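Local structure of Cas13d (uncultured Ruminococcus sp, 6IV9) at residues A[319-330]-A[488-496]. The protein binds CRISPR RNA and, through its two HEPN domains, probably matures it and cleaves guide-matched target RNA. The protein carries 2 engineered substitutions. Residues are numbered along the deposited sequence; the frame is centred on the assembly and turned at random.
With nucleotides of chain B.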
# COMPACT_ATOMS: atom_id res chain seq x y z
N ASP A 319 -1.32 15.61 -16.67
CA ASP A 319 -2.14 16.81 -16.36
C ASP A 319 -3.61 16.52 -16.63
O ASP A 319 -4.42 16.93 -15.86
CB ASP A 319 -1.65 18.01 -17.15
CG ASP A 319 -0.39 18.60 -16.55
OD1 ASP A 319 -0.20 18.45 -15.36
OD2 ASP A 319 0.37 19.18 -17.29
N TYR A 320 -3.90 15.82 -17.71
CA TYR A 320 -5.30 15.55 -18.06
C TYR A 320 -5.98 14.73 -16.96
O TYR A 320 -7.09 15.04 -16.59
CB TYR A 320 -5.33 14.78 -19.38
CG TYR A 320 -6.71 14.43 -19.86
CD1 TYR A 320 -7.37 13.33 -19.38
CD2 TYR A 320 -7.36 15.23 -20.77
CE1 TYR A 320 -8.64 13.00 -19.81
CE2 TYR A 320 -8.63 14.92 -21.21
CZ TYR A 320 -9.27 13.80 -20.73
OH TYR A 320 -10.52 13.51 -21.16
N LEU A 321 -5.31 13.69 -16.48
CA LEU A 321 -5.93 12.84 -15.44
C LEU A 321 -6.15 13.63 -14.16
O LEU A 321 -7.22 13.56 -13.63
CB LEU A 321 -5.02 11.64 -15.19
CG LEU A 321 -4.71 10.76 -16.40
CD1 LEU A 321 -3.61 9.77 -16.08
CD2 LEU A 321 -5.96 10.04 -16.89
N VAL A 322 -5.13 14.33 -13.67
CA VAL A 322 -5.28 15.09 -12.39
C VAL A 322 -6.27 16.24 -12.53
O VAL A 322 -7.01 16.45 -11.62
CB VAL A 322 -3.95 15.57 -11.80
CG1 VAL A 322 -4.09 15.71 -10.31
CG2 VAL A 322 -2.85 14.58 -12.09
N GLU A 323 -6.26 16.92 -13.67
CA GLU A 323 -7.18 18.05 -13.91
C GLU A 323 -8.61 17.53 -13.86
O GLU A 323 -9.46 18.17 -13.30
CB GLU A 323 -6.94 18.61 -15.30
CG GLU A 323 -5.97 19.75 -15.36
CD GLU A 323 -5.49 20.06 -16.77
OE1 GLU A 323 -6.21 19.72 -17.71
OE2 GLU A 323 -4.39 20.62 -16.92
N GLU A 324 -8.84 16.37 -14.44
CA GLU A 324 -10.20 15.80 -14.46
C GLU A 324 -10.68 15.54 -13.02
O GLU A 324 -11.81 15.83 -12.73
CB GLU A 324 -10.17 14.51 -15.25
CG GLU A 324 -11.53 13.92 -15.51
CD GLU A 324 -11.46 12.67 -16.36
OE1 GLU A 324 -11.49 12.79 -17.58
OE2 GLU A 324 -11.37 11.59 -15.78
N ARG A 325 -9.84 14.96 -12.19
CA ARG A 325 -10.23 14.70 -10.79
C ARG A 325 -10.40 16.01 -10.01
O ARG A 325 -11.37 16.14 -9.32
CB ARG A 325 -9.15 13.83 -10.13
CG ARG A 325 -9.29 13.69 -8.64
CD ARG A 325 -10.36 12.68 -8.30
NE ARG A 325 -11.67 13.26 -8.41
CZ ARG A 325 -12.80 12.63 -8.15
NH1 ARG A 325 -12.77 11.38 -7.71
NH2 ARG A 325 -13.95 13.23 -8.31
N LEU A 326 -9.45 16.92 -10.12
CA LEU A 326 -9.48 18.20 -9.38
C LEU A 326 -10.65 19.07 -9.84
O LEU A 326 -11.28 19.68 -9.01
CB LEU A 326 -8.14 18.90 -9.60
CG LEU A 326 -7.17 18.95 -8.42
CD1 LEU A 326 -7.57 18.05 -7.28
CD2 LEU A 326 -5.74 18.76 -8.83
N LYS A 327 -10.88 19.12 -11.14
CA LYS A 327 -11.99 19.95 -11.66
C LYS A 327 -13.33 19.41 -11.15
O LYS A 327 -14.17 20.21 -10.84
CB LYS A 327 -11.83 20.20 -13.17
CG LYS A 327 -10.50 20.87 -13.50
CD LYS A 327 -10.48 21.76 -14.72
CE LYS A 327 -10.60 20.97 -16.00
NZ LYS A 327 -9.81 21.56 -17.09
N SER A 328 -13.51 18.10 -11.08
CA SER A 328 -14.80 17.59 -10.55
C SER A 328 -15.00 17.98 -9.08
O SER A 328 -16.10 18.25 -8.71
CB SER A 328 -14.96 16.13 -10.77
OG SER A 328 -13.91 15.40 -10.17
N ILE A 329 -13.97 17.89 -8.25
CA ILE A 329 -14.10 18.32 -6.83
C ILE A 329 -14.27 19.84 -6.72
O ILE A 329 -15.09 20.29 -5.95
CB ILE A 329 -12.84 17.89 -6.07
CG1 ILE A 329 -12.64 16.38 -6.08
CG2 ILE A 329 -12.84 18.45 -4.67
CD1 ILE A 329 -11.22 15.97 -5.82
N ASN A 330 -13.43 20.58 -7.41
CA ASN A 330 -13.34 22.06 -7.36
C ASN A 330 -14.54 22.78 -7.97
O ASN A 330 -14.88 23.83 -7.47
CB ASN A 330 -12.03 22.58 -7.94
CG ASN A 330 -10.86 22.25 -7.05
OD1 ASN A 330 -11.05 21.94 -5.90
ND2 ASN A 330 -9.67 22.30 -7.59
N GLU A 488 -7.76 28.86 -1.80
CA GLU A 488 -7.54 27.54 -1.16
C GLU A 488 -7.51 26.39 -2.17
O GLU A 488 -6.89 25.40 -1.86
CB GLU A 488 -8.71 27.20 -0.24
CG GLU A 488 -9.13 28.34 0.65
CD GLU A 488 -8.08 28.86 1.59
OE1 GLU A 488 -7.61 28.08 2.42
OE2 GLU A 488 -7.74 30.04 1.50
N LYS A 489 -8.13 26.57 -3.33
CA LYS A 489 -8.27 25.47 -4.31
C LYS A 489 -6.92 24.93 -4.78
O LYS A 489 -6.01 25.71 -5.01
CB LYS A 489 -9.12 25.92 -5.49
CG LYS A 489 -10.62 25.88 -5.28
CD LYS A 489 -11.38 26.36 -6.48
CE LYS A 489 -12.88 26.20 -6.39
NZ LYS A 489 -13.25 25.75 -5.04
N LYS A 490 -6.85 23.61 -4.90
CA LYS A 490 -5.65 22.92 -5.41
C LYS A 490 -5.89 22.63 -6.89
O LYS A 490 -6.91 22.10 -7.22
CB LYS A 490 -5.38 21.68 -4.57
CG LYS A 490 -4.75 22.00 -3.23
CD LYS A 490 -3.26 22.20 -3.35
CE LYS A 490 -2.74 23.46 -2.69
NZ LYS A 490 -2.92 23.44 -1.22
N ASN A 491 -4.93 22.99 -7.73
CA ASN A 491 -5.02 22.82 -9.19
C ASN A 491 -3.86 21.94 -9.69
O ASN A 491 -2.86 21.86 -9.01
CB ASN A 491 -5.03 24.18 -9.89
CG ASN A 491 -6.16 25.08 -9.41
OD1 ASN A 491 -5.92 26.13 -8.84
ND2 ASN A 491 -7.38 24.67 -9.66
N ALA A 492 -4.00 21.37 -10.88
CA ALA A 492 -3.00 20.46 -11.48
C ALA A 492 -1.67 21.18 -11.65
O ALA A 492 -0.66 20.58 -11.42
CB ALA A 492 -3.50 19.91 -12.78
N SER A 493 -1.72 22.47 -11.98
CA SER A 493 -0.49 23.28 -12.19
C SER A 493 0.27 23.42 -10.87
O SER A 493 1.43 23.77 -10.92
CB SER A 493 -0.83 24.61 -12.76
OG SER A 493 -1.68 25.32 -11.89
N ASP A 494 -0.38 23.20 -9.74
CA ASP A 494 0.26 23.38 -8.41
C ASP A 494 1.12 22.17 -8.03
O ASP A 494 1.82 22.28 -7.04
CB ASP A 494 -0.77 23.53 -7.29
CG ASP A 494 -1.63 24.77 -7.38
OD1 ASP A 494 -1.19 25.75 -7.99
OD2 ASP A 494 -2.74 24.74 -6.83
N LEU A 495 1.04 21.08 -8.78
CA LEU A 495 1.76 19.84 -8.38
C LEU A 495 2.96 19.55 -9.29
O LEU A 495 2.91 19.88 -10.44
CB LEU A 495 0.78 18.67 -8.46
CG LEU A 495 -0.55 18.83 -7.73
CD1 LEU A 495 -1.40 17.58 -7.85
CD2 LEU A 495 -0.34 19.20 -6.28
N LEU A 496 3.98 18.90 -8.74
CA LEU A 496 5.14 18.45 -9.55
C LEU A 496 4.71 17.26 -10.40
O LEU A 496 3.76 16.60 -10.04
CB LEU A 496 6.27 18.02 -8.61
CG LEU A 496 6.82 19.11 -7.70
CD1 LEU A 496 7.90 18.56 -6.80
CD2 LEU A 496 7.33 20.27 -8.52
P U B 43 -14.12 11.67 0.98
OP1 U B 43 -12.63 11.86 1.15
OP2 U B 43 -14.96 11.53 2.16
O5' U B 43 -14.55 12.94 0.12
C5' U B 43 -15.88 13.08 -0.37
C4' U B 43 -16.14 14.52 -0.76
O4' U B 43 -15.30 14.78 -1.90
C3' U B 43 -17.56 14.84 -1.25
O3' U B 43 -18.30 15.19 -0.09
C2' U B 43 -17.31 16.00 -2.22
O2' U B 43 -17.02 17.12 -1.42
C1' U B 43 -15.99 15.57 -2.87
N1 U B 43 -16.16 14.78 -4.10
C2 U B 43 -16.65 15.42 -5.22
O2 U B 43 -16.90 16.60 -5.24
N3 U B 43 -16.82 14.61 -6.31
C4 U B 43 -16.57 13.27 -6.40
O4 U B 43 -16.77 12.69 -7.46
C5 U B 43 -16.06 12.68 -5.21
C6 U B 43 -15.88 13.43 -4.12
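Helix packing against an extended linker joins N330, L326 and E323, on one face of helix 312-330, to K489, K490, N491 and A492 of the loop that leads into helix 497-505. N330 ND2 donates a hydrogen bond to K490 O at 2.8 Å. The acceptor lies almost in the amide plane, but the N-H...O angle of 138° shows a bent bond. N330 CG stands anti to the carbonyl carbon (chi1 -70°), which carries the amide across to the loop. The K489 methylenes run antiparallel alongside the N330 side chain, with CE 3.3 Å from N330 O. Y361 OH bonds both N330 OD1 and K490 N, so that it and K490 O together set the amide's orientation, while the K489 ammonium forms a salt bridge with E482. One turn back, L326 CG rests 3.4 Å from K490 O and CD2 meets A492 N at 3.7 Å. A492 CB touches E323 CG at 3.6 Å, and V322 CG1 reaches L495 CD1 at 4.1 Å. Backbone bonds form the short 3-10 turn, and D494 OD2 accepts N491 N from above the carboxylate plane. On another face of the helix, R325 NH2 bonds O4 of U43 of chain B at 3.0 Å, in the guanidinium plane, a direct RNA contact. From helix 497-505, K500 bridges D319 OD1 and A492 O and Y497 OH bonds D319 OD2, while helix 556-570 packs I569 on L326 and I565 on K490.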